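Local coordinates for thiamine-binding periplasmic protein (Escherichia coli, PDB 2QRY) that binds thiamine, thiamine phosphate and thiamine diphosphate with high affinity in the periplasm and serves thiamine import through the ThiBPQ ABC transporter, at residues K44-A49 against L266-S271; S65-L70 against D91-T96; A129-K134 against G205-G210; Q142-L147 against L171-K176. One frame throughout, in Å; residues are numbered along the deposited sequence.

Contact 1. Residues K44-A49 against L266-S271; sequences KKAFEA and LQFMVS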
loop_
_atom_site.group_PDB
_atom_site.type_symbol
_atom_site.label_atom_id
_atom_site.label_comp_id
_atom_site.label_asym_id
_atom_site.label_seq_id
_atom_site.Cartn_x
_atom_site.Cartn_y
_atom_site.Cartn_z
ATOM N N LYS A 44 13.593 11.236 -6.588
ATOM C CA LYS A 44 14.251 11.346 -7.880
ATOM C C LYS A 44 15.466 12.264 -7.829
ATOM O O LYS A 44 16.584 11.830 -8.090
ATOM C CB LYS A 44 13.262 11.854 -8.932
ATOM C CG LYS A 44 13.866 12.103 -10.308
ATOM C CD LYS A 44 12.785 12.547 -11.281
ATOM C CE LYS A 44 13.364 13.068 -12.595
ATOM N NZ LYS A 44 14.051 12.023 -13.403
ATOM N N LYS A 45 15.255 13.531 -7.489
ATOM C CA LYS A 45 16.366 14.471 -7.440
ATOM C C LYS A 45 17.420 14.072 -6.409
ATOM O O LYS A 45 18.605 14.347 -6.589
ATOM C CB LYS A 45 15.864 15.886 -7.153
ATOM C CG LYS A 45 15.674 16.220 -5.689
ATOM C CD LYS A 45 15.461 17.723 -5.515
ATOM C CE LYS A 45 16.625 18.520 -6.112
ATOM N NZ LYS A 45 16.500 19.986 -5.887
ATOM N N ALA A 46 16.991 13.413 -5.340
ATOM C CA ALA A 46 17.917 12.986 -4.299
ATOM C C ALA A 46 18.790 11.830 -4.774
ATOM O O ALA A 46 19.932 11.678 -4.334
ATOM C CB ALA A 46 17.148 12.579 -3.049
ATOM N N PHE A 47 18.251 11.006 -5.665
ATOM C CA PHE A 47 19.010 9.878 -6.179
ATOM C C PHE A 47 19.917 10.348 -7.301
ATOM O O PHE A 47 21.089 9.987 -7.349
ATOM C CB PHE A 47 18.072 8.791 -6.704
ATOM C CG PHE A 47 18.785 7.577 -7.223
ATOM C CD1 PHE A 47 19.532 6.771 -6.367
ATOM C CD2 PHE A 47 18.712 7.235 -8.571
ATOM C CE1 PHE A 47 20.198 5.634 -6.845
ATOM C CE2 PHE A 47 19.375 6.101 -9.061
ATOM C CZ PHE A 47 20.119 5.299 -8.197
ATOM N N GLU A 48 19.369 11.162 -8.200
ATOM C CA GLU A 48 20.126 11.675 -9.335
ATOM C C GLU A 48 21.211 12.662 -8.921
ATOM O O GLU A 48 22.320 12.623 -9.451
ATOM C CB GLU A 48 19.189 12.348 -10.344
ATOM C CG GLU A 48 18.073 11.453 -10.850
ATOM C CD GLU A 48 17.243 12.110 -11.930
ATOM O OE1 GLU A 48 17.232 13.355 -11.998
ATOM O OE2 GLU A 48 16.588 11.382 -12.704
ATOM N N ALA A 49 20.889 13.552 -7.985
ATOM C CA ALA A 49 21.857 14.542 -7.525
ATOM C C ALA A 49 23.124 13.847 -7.044
ATOM O O ALA A 49 24.225 14.388 -7.153
ATOM C CB ALA A 49 21.261 15.378 -6.404
ATOM N N LEU A 266 18.176 0.445 -4.844
ATOM C CA LEU A 266 17.556 -0.316 -3.766
ATOM C C LEU A 266 18.228 -0.045 -2.417
ATOM O O LEU A 266 17.555 0.025 -1.389
ATOM C CB LEU A 266 17.595 -1.815 -4.085
ATOM C CG LEU A 266 16.724 -2.257 -5.274
ATOM C CD1 LEU A 266 16.918 -3.742 -5.544
ATOM C CD2 LEU A 266 15.256 -1.954 -4.985
ATOM N N GLN A 267 19.550 0.113 -2.422
ATOM C CA GLN A 267 20.284 0.384 -1.187
ATOM C C GLN A 267 19.979 1.802 -0.730
ATOM O O GLN A 267 19.735 2.051 0.447
ATOM C CB GLN A 267 21.792 0.235 -1.413
ATOM C CG GLN A 267 22.647 0.408 -0.156
ATOM C CD GLN A 267 22.469 -0.726 0.844
ATOM O OE1 GLN A 267 22.687 -1.898 0.524
ATOM N NE2 GLN A 267 22.076 -0.378 2.068
ATOM N N PHE A 268 19.999 2.725 -1.683
ATOM C CA PHE A 268 19.728 4.130 -1.419
ATOM C C PHE A 268 18.297 4.324 -0.929
ATOM O O PHE A 268 17.976 5.305 -0.255
ATOM C CB PHE A 268 19.979 4.932 -2.701
ATOM C CG PHE A 268 19.257 6.242 -2.757
ATOM C CD1 PHE A 268 17.989 6.325 -3.328
ATOM C CD2 PHE A 268 19.833 7.392 -2.233
ATOM C CE1 PHE A 268 17.306 7.539 -3.376
ATOM C CE2 PHE A 268 19.160 8.613 -2.274
ATOM C CZ PHE A 268 17.895 8.686 -2.847
HETATM N N MSE A 269 17.445 3.369 -1.266
HETATM C CA MSE A 269 16.047 3.423 -0.881
HETATM C C MSE A 269 15.871 3.296 0.632
HETATM O O MSE A 269 15.101 4.042 1.235
HETATM C CB MSE A 269 15.287 2.316 -1.608
HETATM C CG MSE A 269 13.789 2.402 -1.490
HETATM SE SE MSE A 269 12.964 1.131 -2.676
HETATM C CE MSE A 269 13.356 -0.498 -1.707
ATOM N N VAL A 270 16.586 2.358 1.243
ATOM C CA VAL A 270 16.492 2.163 2.683
ATOM C C VAL A 270 17.374 3.149 3.450
ATOM O O VAL A 270 17.601 2.982 4.652
ATOM C CB VAL A 270 16.902 0.738 3.081
ATOM C CG1 VAL A 270 15.996 -0.261 2.404
ATOM C CG2 VAL A 270 18.351 0.490 2.702
ATOM N N SER A 271 17.864 4.175 2.759
ATOM C CA SER A 271 18.718 5.167 3.397
ATOM C C SER A 271 17.916 6.423 3.713
ATOM O O SER A 271 16.787 6.574 3.254
ATOM C CB SER A 271 19.888 5.529 2.483
ATOM O OG SER A 271 19.493 6.462 1.497
#

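Contact 2. Residues S65-L70 against D91-T96; sequences SLLNRL and DAASKT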
loop_
_atom_site.group_PDB
_atom_site.type_symbol
_atom_site.label_atom_id
_atom_site.label_comp_id
_atom_site.label_asym_id
_atom_site.label_seq_id
_atom_site.Cartn_x
_atom_site.Cartn_y
_atom_site.Cartn_z
ATOM N N SER A 65 -1.679 -4.696 -9.659
ATOM C CA SER A 65 -1.538 -4.697 -11.113
ATOM C C SER A 65 -0.088 -4.598 -11.575
ATOM O O SER A 65 0.258 -5.097 -12.651
ATOM C CB SER A 65 -2.360 -3.567 -11.739
ATOM O OG SER A 65 -3.735 -3.891 -11.717
ATOM N N LEU A 66 0.761 -3.958 -10.774
ATOM C CA LEU A 66 2.165 -3.846 -11.141
ATOM C C LEU A 66 2.704 -5.252 -11.420
ATOM O O LEU A 66 3.338 -5.496 -12.448
ATOM C CB LEU A 66 2.969 -3.178 -10.017
ATOM C CG LEU A 66 2.897 -1.646 -9.899
ATOM C CD1 LEU A 66 3.649 -1.198 -8.658
ATOM C CD2 LEU A 66 3.492 -0.980 -11.140
ATOM N N LEU A 67 2.432 -6.183 -10.514
ATOM C CA LEU A 67 2.904 -7.555 -10.686
ATOM C C LEU A 67 2.293 -8.233 -11.924
ATOM O O LEU A 67 3.010 -8.842 -12.721
ATOM C CB LEU A 67 2.561 -8.399 -9.457
ATOM C CG LEU A 67 3.500 -9.527 -9.004
ATOM C CD1 LEU A 67 2.673 -10.605 -8.317
ATOM C CD2 LEU A 67 4.262 -10.122 -10.172
ATOM N N ASN A 68 0.974 -8.133 -12.090
ATOM C CA ASN A 68 0.342 -8.800 -13.222
ATOM C C ASN A 68 0.839 -8.251 -14.548
ATOM O O ASN A 68 0.986 -8.993 -15.517
ATOM C CB ASN A 68 -1.197 -8.741 -13.127
ATOM C CG ASN A 68 -1.782 -7.414 -13.580
ATOM O OD1 ASN A 68 -1.719 -7.051 -14.759
ATOM N ND2 ASN A 68 -2.379 -6.688 -12.643
ATOM N N ARG A 69 1.136 -6.958 -14.585
ATOM C CA ARG A 69 1.633 -6.363 -15.810
ATOM C C ARG A 69 3.051 -6.841 -16.103
ATOM O O ARG A 69 3.393 -7.157 -17.247
ATOM C CB ARG A 69 1.597 -4.842 -15.720
ATOM C CG ARG A 69 2.102 -4.178 -16.974
ATOM C CD ARG A 69 1.585 -2.769 -17.085
ATOM N NE ARG A 69 2.158 -2.071 -18.231
ATOM C CZ ARG A 69 1.730 -0.896 -18.673
ATOM N NH1 ARG A 69 0.721 -0.290 -18.063
ATOM N NH2 ARG A 69 2.315 -0.329 -19.722
ATOM N N LEU A 70 3.875 -6.912 -15.063
ATOM C CA LEU A 70 5.250 -7.362 -15.227
ATOM C C LEU A 70 5.282 -8.823 -15.678
ATOM O O LEU A 70 6.120 -9.210 -16.487
ATOM C CB LEU A 70 6.021 -7.215 -13.916
ATOM C CG LEU A 70 7.520 -7.479 -14.047
ATOM C CD1 LEU A 70 8.164 -6.332 -14.805
ATOM C CD2 LEU A 70 8.147 -7.622 -12.681
ATOM N N ASP A 91 5.315 -13.951 -2.280
ATOM C CA ASP A 91 5.340 -15.308 -2.807
ATOM C C ASP A 91 5.041 -15.299 -4.303
ATOM O O ASP A 91 5.772 -15.887 -5.105
ATOM C CB ASP A 91 4.300 -16.161 -2.082
ATOM C CG ASP A 91 4.608 -17.639 -2.152
ATOM O OD1 ASP A 91 5.534 -18.082 -1.438
ATOM O OD2 ASP A 91 3.928 -18.359 -2.920
ATOM N N ALA A 92 3.953 -14.624 -4.663
ATOM C CA ALA A 92 3.515 -14.517 -6.050
ATOM C C ALA A 92 4.611 -13.925 -6.929
ATOM O O ALA A 92 4.844 -14.401 -8.044
ATOM C CB ALA A 92 2.263 -13.662 -6.130
ATOM N N ALA A 93 5.285 -12.896 -6.419
ATOM C CA ALA A 93 6.359 -12.236 -7.158
ATOM C C ALA A 93 7.570 -13.146 -7.374
ATOM O O ALA A 93 8.028 -13.312 -8.502
ATOM C CB ALA A 93 6.795 -10.963 -6.434
ATOM N N SER A 94 8.080 -13.743 -6.298
ATOM C CA SER A 94 9.245 -14.615 -6.406
ATOM C C SER A 94 8.990 -15.851 -7.279
ATOM O O SER A 94 9.844 -16.235 -8.074
ATOM C CB SER A 94 9.723 -15.050 -5.012
ATOM O OG SER A 94 8.980 -16.156 -4.526
ATOM N N LYS A 95 7.821 -16.471 -7.143
ATOM C CA LYS A 95 7.511 -17.657 -7.944
ATOM C C LYS A 95 7.559 -17.332 -9.439
ATOM O O LYS A 95 7.691 -18.220 -10.282
ATOM C CB LYS A 95 6.135 -18.199 -7.573
ATOM N N THR A 96 7.463 -16.048 -9.756
ATOM C CA THR A 96 7.484 -15.598 -11.138
ATOM C C THR A 96 8.891 -15.716 -11.733
ATOM O O THR A 96 9.048 -16.007 -12.912
ATOM C CB THR A 96 6.976 -14.129 -11.239
ATOM O OG1 THR A 96 6.202 -13.972 -12.433
ATOM C CG2 THR A 96 8.136 -13.148 -11.277
#

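Contact 3. Residues A129-K134 against G205-G210; sequences AFVYDK and GLFLKG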
loop_
_atom_site.group_PDB
_atom_site.type_symbol
_atom_site.label_atom_id
_atom_site.label_comp_id
_atom_site.label_asym_id
_atom_site.label_seq_id
_atom_site.Cartn_x
_atom_site.Cartn_y
_atom_site.Cartn_z
ATOM N N ALA A 129 -7.032 1.099 7.083
ATOM C CA ALA A 129 -8.104 1.516 7.962
ATOM C C ALA A 129 -9.112 2.359 7.192
ATOM O O ALA A 129 -8.785 2.943 6.158
ATOM C CB ALA A 129 -7.531 2.320 9.120
ATOM N N PHE A 130 -10.340 2.413 7.696
ATOM C CA PHE A 130 -11.357 3.219 7.058
ATOM C C PHE A 130 -11.290 4.637 7.589
ATOM O O PHE A 130 -11.317 4.862 8.799
ATOM C CB PHE A 130 -12.748 2.637 7.302
ATOM C CG PHE A 130 -13.044 1.421 6.479
ATOM C CD1 PHE A 130 -12.743 0.152 6.952
ATOM C CD2 PHE A 130 -13.627 1.547 5.229
ATOM C CE1 PHE A 130 -13.023 -0.980 6.186
ATOM C CE2 PHE A 130 -13.910 0.416 4.455
ATOM C CZ PHE A 130 -13.604 -0.847 4.941
ATOM N N VAL A 131 -11.174 5.591 6.675
ATOM C CA VAL A 131 -11.110 7.003 7.040
ATOM C C VAL A 131 -12.472 7.658 6.869
ATOM O O VAL A 131 -13.225 7.312 5.953
ATOM C CB VAL A 131 -10.094 7.753 6.165
ATOM C CG1 VAL A 131 -10.242 9.255 6.364
ATOM C CG2 VAL A 131 -8.683 7.310 6.519
ATOM N N TYR A 132 -12.789 8.592 7.763
ATOM C CA TYR A 132 -14.057 9.323 7.714
ATOM C C TYR A 132 -13.858 10.773 8.155
ATOM O O TYR A 132 -12.779 11.154 8.617
ATOM C CB TYR A 132 -15.110 8.667 8.616
ATOM C CG TYR A 132 -14.756 8.679 10.086
ATOM C CD1 TYR A 132 -13.870 7.742 10.618
ATOM C CD2 TYR A 132 -15.277 9.655 10.941
ATOM C CE1 TYR A 132 -13.505 7.778 11.974
ATOM C CE2 TYR A 132 -14.918 9.704 12.297
ATOM C CZ TYR A 132 -14.036 8.763 12.801
ATOM O OH TYR A 132 -13.686 8.804 14.120
ATOM N N ASP A 133 -14.915 11.567 8.018
ATOM C CA ASP A 133 -14.894 12.977 8.394
ATOM C C ASP A 133 -15.659 13.121 9.711
ATOM O O ASP A 133 -16.882 12.980 9.735
ATOM C CB ASP A 133 -15.587 13.809 7.311
ATOM C CG ASP A 133 -15.418 15.308 7.516
ATOM O OD1 ASP A 133 -15.389 15.764 8.683
ATOM O OD2 ASP A 133 -15.328 16.028 6.497
ATOM N N LYS A 134 -14.948 13.402 10.799
ATOM C CA LYS A 134 -15.595 13.545 12.099
ATOM C C LYS A 134 -16.660 14.633 12.117
ATOM O O LYS A 134 -17.550 14.614 12.965
ATOM C CB LYS A 134 -14.559 13.822 13.190
ATOM C CG LYS A 134 -13.650 12.646 13.487
ATOM C CD LYS A 134 -12.583 13.021 14.500
ATOM C CE LYS A 134 -11.649 14.084 13.945
ATOM N NZ LYS A 134 -10.585 14.450 14.919
ATOM N N GLY A 205 -10.327 10.326 -3.586
ATOM C CA GLY A 205 -10.852 11.553 -4.154
ATOM C C GLY A 205 -12.364 11.633 -4.051
ATOM O O GLY A 205 -12.914 12.696 -3.740
ATOM N N LEU A 206 -13.044 10.518 -4.316
ATOM C CA LEU A 206 -14.497 10.502 -4.230
ATOM C C LEU A 206 -14.876 10.723 -2.777
ATOM O O LEU A 206 -15.824 11.438 -2.483
ATOM C CB LEU A 206 -15.060 9.169 -4.725
ATOM C CG LEU A 206 -14.804 8.842 -6.197
ATOM C CD1 LEU A 206 -15.176 7.400 -6.467
ATOM C CD2 LEU A 206 -15.608 9.786 -7.081
ATOM N N PHE A 207 -14.130 10.121 -1.857
ATOM C CA PHE A 207 -14.435 10.314 -0.448
ATOM C C PHE A 207 -14.374 11.804 -0.121
ATOM O O PHE A 207 -15.331 12.370 0.413
ATOM C CB PHE A 207 -13.441 9.556 0.437
ATOM C CG PHE A 207 -13.437 10.011 1.876
ATOM C CD1 PHE A 207 -14.525 9.763 2.706
ATOM C CD2 PHE A 207 -12.337 10.701 2.395
ATOM C CE1 PHE A 207 -14.524 10.201 4.046
ATOM C CE2 PHE A 207 -12.319 11.140 3.725
ATOM C CZ PHE A 207 -13.421 10.888 4.554
ATOM N N LEU A 208 -13.251 12.437 -0.452
ATOM C CA LEU A 208 -13.074 13.856 -0.172
ATOM C C LEU A 208 -14.142 14.710 -0.845
ATOM O O LEU A 208 -14.461 15.796 -0.365
ATOM C CB LEU A 208 -11.689 14.321 -0.612
ATOM C CG LEU A 208 -10.533 13.676 0.145
ATOM C CD1 LEU A 208 -9.224 14.098 -0.484
ATOM C CD2 LEU A 208 -10.586 14.082 1.606
ATOM N N LYS A 209 -14.691 14.225 -1.955
ATOM C CA LYS A 209 -15.736 14.961 -2.652
ATOM C C LYS A 209 -17.103 14.738 -1.989
ATOM O O LYS A 209 -18.095 15.358 -2.370
ATOM C CB LYS A 209 -15.770 14.565 -4.136
ATOM C CG LYS A 209 -14.727 15.315 -4.970
ATOM C CD LYS A 209 -14.613 14.816 -6.411
ATOM C CE LYS A 209 -13.882 13.471 -6.482
ATOM N NZ LYS A 209 -13.526 13.051 -7.877
ATOM N N GLY A 210 -17.141 13.854 -0.992
ATOM C CA GLY A 210 -18.376 13.586 -0.273
ATOM C C GLY A 210 -19.217 12.412 -0.746
ATOM O O GLY A 210 -20.321 12.202 -0.244
#

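Contact 4. Residues Q142-L147 against L171-K176; sequences QSLKEL and LLWMQK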
loop_
_atom_site.group_PDB
_atom_site.type_symbol
_atom_site.label_atom_id
_atom_site.label_comp_id
_atom_site.label_asym_id
_atom_site.label_seq_id
_atom_site.Cartn_x
_atom_site.Cartn_y
_atom_site.Cartn_z
ATOM N N GLN A 142 -16.777 0.914 15.258
ATOM C CA GLN A 142 -15.616 0.677 16.110
ATOM C C GLN A 142 -15.003 -0.707 15.893
ATOM O O GLN A 142 -14.149 -1.160 16.656
ATOM C CB GLN A 142 -16.006 0.884 17.575
ATOM C CG GLN A 142 -16.454 2.315 17.862
ATOM C CD GLN A 142 -16.982 2.505 19.272
ATOM O OE1 GLN A 142 -17.938 1.847 19.678
ATOM N NE2 GLN A 142 -16.365 3.414 20.021
ATOM N N SER A 143 -15.442 -1.368 14.831
ATOM C CA SER A 143 -14.924 -2.678 14.476
ATOM C C SER A 143 -15.355 -2.967 13.041
ATOM O O SER A 143 -16.365 -2.434 12.572
ATOM C CB SER A 143 -15.467 -3.746 15.427
ATOM O OG SER A 143 -16.868 -3.893 15.298
ATOM N N LEU A 144 -14.586 -3.794 12.341
ATOM C CA LEU A 144 -14.912 -4.132 10.963
ATOM C C LEU A 144 -16.262 -4.829 10.971
ATOM O O LEU A 144 -17.074 -4.663 10.056
ATOM C CB LEU A 144 -13.855 -5.070 10.375
ATOM C CG LEU A 144 -13.576 -4.986 8.864
ATOM C CD1 LEU A 144 -12.791 -6.226 8.428
ATOM C CD2 LEU A 144 -14.868 -4.895 8.093
ATOM N N LYS A 145 -16.497 -5.603 12.027
ATOM C CA LYS A 145 -17.743 -6.349 12.175
ATOM C C LYS A 145 -18.957 -5.426 12.212
ATOM O O LYS A 145 -19.968 -5.696 11.562
ATOM C CB LYS A 145 -17.687 -7.205 13.441
ATOM C CG LYS A 145 -18.977 -7.945 13.772
ATOM C CD LYS A 145 -18.715 -9.013 14.832
ATOM C CE LYS A 145 -19.974 -9.778 15.210
ATOM N NZ LYS A 145 -20.868 -8.963 16.076
ATOM N N GLU A 146 -18.857 -4.338 12.969
ATOM C CA GLU A 146 -19.960 -3.395 13.060
ATOM C C GLU A 146 -20.198 -2.715 11.711
ATOM O O GLU A 146 -21.334 -2.613 11.255
ATOM C CB GLU A 146 -19.681 -2.346 14.130
ATOM C CG GLU A 146 -20.687 -1.213 14.128
ATOM C CD GLU A 146 -20.522 -0.271 15.299
ATOM O OE1 GLU A 146 -19.368 0.007 15.695
ATOM O OE2 GLU A 146 -21.552 0.206 15.811
ATOM N N LEU A 147 -19.121 -2.257 11.078
ATOM C CA LEU A 147 -19.220 -1.607 9.778
ATOM C C LEU A 147 -19.991 -2.479 8.789
ATOM O O LEU A 147 -20.796 -1.978 8.006
ATOM C CB LEU A 147 -17.819 -1.312 9.229
ATOM C CG LEU A 147 -17.681 -0.781 7.798
ATOM C CD1 LEU A 147 -16.262 -0.285 7.560
ATOM C CD2 LEU A 147 -17.999 -1.881 6.806
ATOM N N LEU A 171 -9.461 -7.181 1.463
ATOM C CA LEU A 171 -9.912 -8.543 1.202
ATOM C C LEU A 171 -9.360 -9.483 2.270
ATOM O O LEU A 171 -10.095 -10.300 2.818
ATOM C CB LEU A 171 -9.446 -9.036 -0.175
ATOM C CG LEU A 171 -9.792 -10.504 -0.479
ATOM C CD1 LEU A 171 -11.167 -10.593 -1.138
ATOM C CD2 LEU A 171 -8.737 -11.108 -1.404
ATOM N N LEU A 172 -8.072 -9.346 2.581
ATOM C CA LEU A 172 -7.443 -10.218 3.570
ATOM C C LEU A 172 -7.880 -9.875 4.989
ATOM O O LEU A 172 -8.014 -10.758 5.843
ATOM C CB LEU A 172 -5.922 -10.144 3.434
ATOM C CG LEU A 172 -5.448 -10.443 2.003
ATOM C CD1 LEU A 172 -3.972 -10.118 1.862
ATOM C CD2 LEU A 172 -5.729 -11.901 1.653
ATOM N N TRP A 173 -8.121 -8.593 5.226
ATOM C CA TRP A 173 -8.559 -8.123 6.530
ATOM C C TRP A 173 -9.902 -8.760 6.855
ATOM O O TRP A 173 -10.111 -9.267 7.957
ATOM C CB TRP A 173 -8.679 -6.606 6.507
ATOM C CG TRP A 173 -8.934 -5.987 7.838
ATOM C CD1 TRP A 173 -8.751 -6.559 9.067
ATOM C CD2 TRP A 173 -9.311 -4.625 8.080
ATOM N NE1 TRP A 173 -8.985 -5.629 10.061
ATOM C CE2 TRP A 173 -9.329 -4.435 9.480
ATOM C CE3 TRP A 173 -9.632 -3.542 7.247
ATOM C CZ2 TRP A 173 -9.654 -3.206 10.065
ATOM C CZ3 TRP A 173 -9.958 -2.321 7.829
ATOM C CH2 TRP A 173 -9.965 -2.165 9.225
HETATM N N MSE A 174 -10.810 -8.731 5.888
HETATM C CA MSE A 174 -12.124 -9.336 6.057
HETATM C C MSE A 174 -11.980 -10.849 6.279
HETATM O O MSE A 174 -12.705 -11.445 7.079
HETATM C CB MSE A 174 -12.975 -9.088 4.813
HETATM C CG MSE A 174 -13.484 -7.662 4.653
HETATM SE SE MSE A 174 -15.054 -7.330 5.739
HETATM C CE MSE A 174 -16.401 -8.104 4.573
ATOM N N GLN A 175 -11.046 -11.465 5.560
ATOM C CA GLN A 175 -10.817 -12.903 5.673
ATOM C C GLN A 175 -10.363 -13.269 7.093
ATOM O O GLN A 175 -10.784 -14.283 7.654
ATOM C CB GLN A 175 -9.763 -13.348 4.654
ATOM C CG GLN A 175 -9.596 -14.843 4.576
ATOM C CD GLN A 175 -10.825 -15.535 4.023
ATOM O OE1 GLN A 175 -11.088 -16.686 4.345
ATOM N NE2 GLN A 175 -11.575 -14.841 3.172
ATOM N N LYS A 176 -9.497 -12.440 7.665
ATOM C CA LYS A 176 -9.013 -12.661 9.017
ATOM C C LYS A 176 -10.191 -12.591 9.990
ATOM O O LYS A 176 -10.324 -13.422 10.887
ATOM C CB LYS A 176 -8.000 -11.579 9.405
ATOM C CG LYS A 176 -6.600 -11.763 8.855
ATOM C CD LYS A 176 -5.888 -12.915 9.535
ATOM C CE LYS A 176 -4.440 -12.991 9.094
ATOM N NZ LYS A 176 -3.702 -14.099 9.748
#

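Contact 1. Residues K44-A49 against L266-S271
Phe-268 reaches from helix 259-269 across to Ala-46 and Phe-47 of helix 40-48. Its CG stands anti to the backbone N (chi1 157°), which carries the ring out toward the other helix. CB already comes within 4.1 Å of Phe-47 CD1. CG is nearer the same atom, and ring atom CD1 of Phe-268 nearer still, at 3.4 Å from Phe-47 CD1. Phe-47 CD1 sits over one face of the Phe-268 ring, displaced toward its rim. The two rings are inclined at 52°, so the pair is neither a parallel stack nor a T-shape.

The fold here is that of a type 2 periplasmic binding protein. Helix 40-48 links parallel strands 24-29 and 54-59, and helix 259-269 follows strand 243-252. The contact thus joins an early helix of the chain to a late one.

Further out, Phe-268 CE1 lies 3.6 Å from Phe-47 CB. On the other side of the ring, Phe-268 CE2 comes obliquely to 3.8 Å from Ala-46 O. At the tip, CZ meets Ala-46 CB at 4.0 Å, and that methyl lies at the ring edge, in plane. Phe-268 CZ also approaches the backbone N of Phe-47, at 3.7 Å. Phe-47 has a second aromatic partner, Phe-265, in an edge-to-face pair. On another side of helix 40-48, Lys-44 NZ and Glu-48 OE2 form a 2.7 Å salt bridge.

Contact 2. Residues S65-L70 against D91-T96
Ala-92 is the first residue of 91-96 to touch Leu-67. Its CB points toward helix 63-73 and lies 3.8 Å from Leu-67 CD1. Next comes Ala-93, which offers two atoms. Its backbone N is 4.0 Å from Leu-67 CD1, and its CB is 4.4 Å from Leu-67 CG. The CD1 branch of Leu-67 therefore rests on the stretch of helix between two small residues. Chi1 of Leu-67 is -147°, away from a normal staggered value, and together with chi2 (-151°) it puts CD1 against Ala-92.

Ser-94 takes no part across the contact. Its OG bonds back to Asp-91 O at 3.3 Å, an oxygen that also accepts from Lys-95 N at 2.9 Å, so one carbonyl serves two donors.

The side chains that meet are all apolar, and alanine side chains let the helix backbones come close: the CA atoms of Leu-67 and Ala-93 are 6.8 Å apart. Leu-67 also touches Leu-85 of strand 81-86, while Ala-92 meets Arg-317 of helix 310-328. Helix 63-73 connects strands 54-59 and 81-86, which both pair in parallel with strand 24-29. Its first residue, Gly-63, and the preceding Asp-62 bind thiamine. This packing lies in a second layer near the ligand site, with the Leu-67 side chain about 10 Å from the bound thiamin phosphate.

Contact 3. Residues A129-K134 against G205-G210
Val-131 meets Phe-207 first along strand 121-133. Its CB points toward helix 200-208, and CG1 is the branch that touches, 3.9 Å from Phe-207 CE2. CG1 stands anti to the backbone N (chi1 169°), and the two side chains cross at about a right angle. The backbone of the same residue takes part too: Val-131 O lies 3.7 Å from Phe-207 CE1.

The CB of Tyr-132 points away from the helix, and its side chain touches Leu-137, Pro-140 and Ala-235. What it gives the contact is main chain. Its CA is 3.6 Å from Phe-207 CZ, the tip of the ring. Asp-133 follows with its backbone N, 3.8 Å from Phe-207 CZ. This N lies at the ring edge, near its plane. The ring is thus wedged with its outer end against the strand backbone, CE2 against Val-131 CG1 and CE1 against Val-131 O. The carboxylate of Asp-133 is engaged by Asn-135, whose N donates to OD1.

On the helix side, Gly-210 closes the end of 200-208 in a Schellman motif. Its N bonds to Phe-207 O at 2.7 Å and its phi is positive (94°), a shape that suits glycine.

Strand 121-133 runs between strands 214-218 and 234-236, antiparallel to both. Val-131 pairs with Val-215 and Tyr-132 with Ala-235. Phe-207 also touches Val-215, and Val-131 reaches the thiamine-binding Ser-221 at the start of helix 221-229. Helix 200-208, which opens at the thiamine-binding Trp-200, packs on this sheet near the ligand: the Val-131 side chain is about 7 Å from the bound thiamin phosphate.

Contact 4. Residues Q142-L147 against L171-K176
Leu-144 lies over the indole of Trp-173, running past it in the opposite direction. Its CD1 is 3.8 Å from the centroid of the Trp-173 five-membered ring and only 9° off the ring normal. This CH-pi contact is centred on the five-membered ring, hence toward the rim of the whole indole. Leu-144 CD2 is 3.4 Å from SE of selenomethionine Met-174. Leu-144 CD1 is also near that selenium, at 3.7 Å.

Leu-144 and Met-174 cross at about a right angle. The bend of Met-174 at chi2 (-81°) brings SE beside the leucine; the bend at chi3 turns the terminal CE. Leu-144 is thus held between a flat face and a bent chain. CD1 touches both partners, while CD2 meets only SE of the two.

Helix 144-149 starts here. Ser-143 is its N-cap, with OG accepting from Glu-146 N at 3.1 Å. Glu-146 OE1 in turn accepts from Gln-142 N at 2.8 Å. The N atoms of Leu-144 and Lys-145 are bound by the carboxylate of Glu-241, whose charge the helix start would probably favour.

Trp-173 NE1 donates to Gly-242 O, which satisfies the buried indole N-H and should help fix the ring's rotation. Between the two helices the attraction is probably largely dispersion, from methyl to pi cloud and to selenium. Selenium here stands in for methionine sulfur, which would probably make a similar contact.

In the fold
From the N terminus, helix 40-48 opens contact 1, which closes only at helix 259-269 and so joins an early helix to a late one. The other three contacts all fall within this long span. Contact 2 comes first and closes a short loop, tying together the two helices on either side of strand 81-86 in the chain. Contact 3 opens afterwards and ties strand 121-133 to helix 200-208. Contact 4, between helices 144-149 and 165-178, opens and closes inside that span; no two loops cross. Contacts 3 and 4 meet through Phe-130, which packs on Leu-147 and Trp-173. Contacts 1 and 4 lie on opposite sides of the chain's centre.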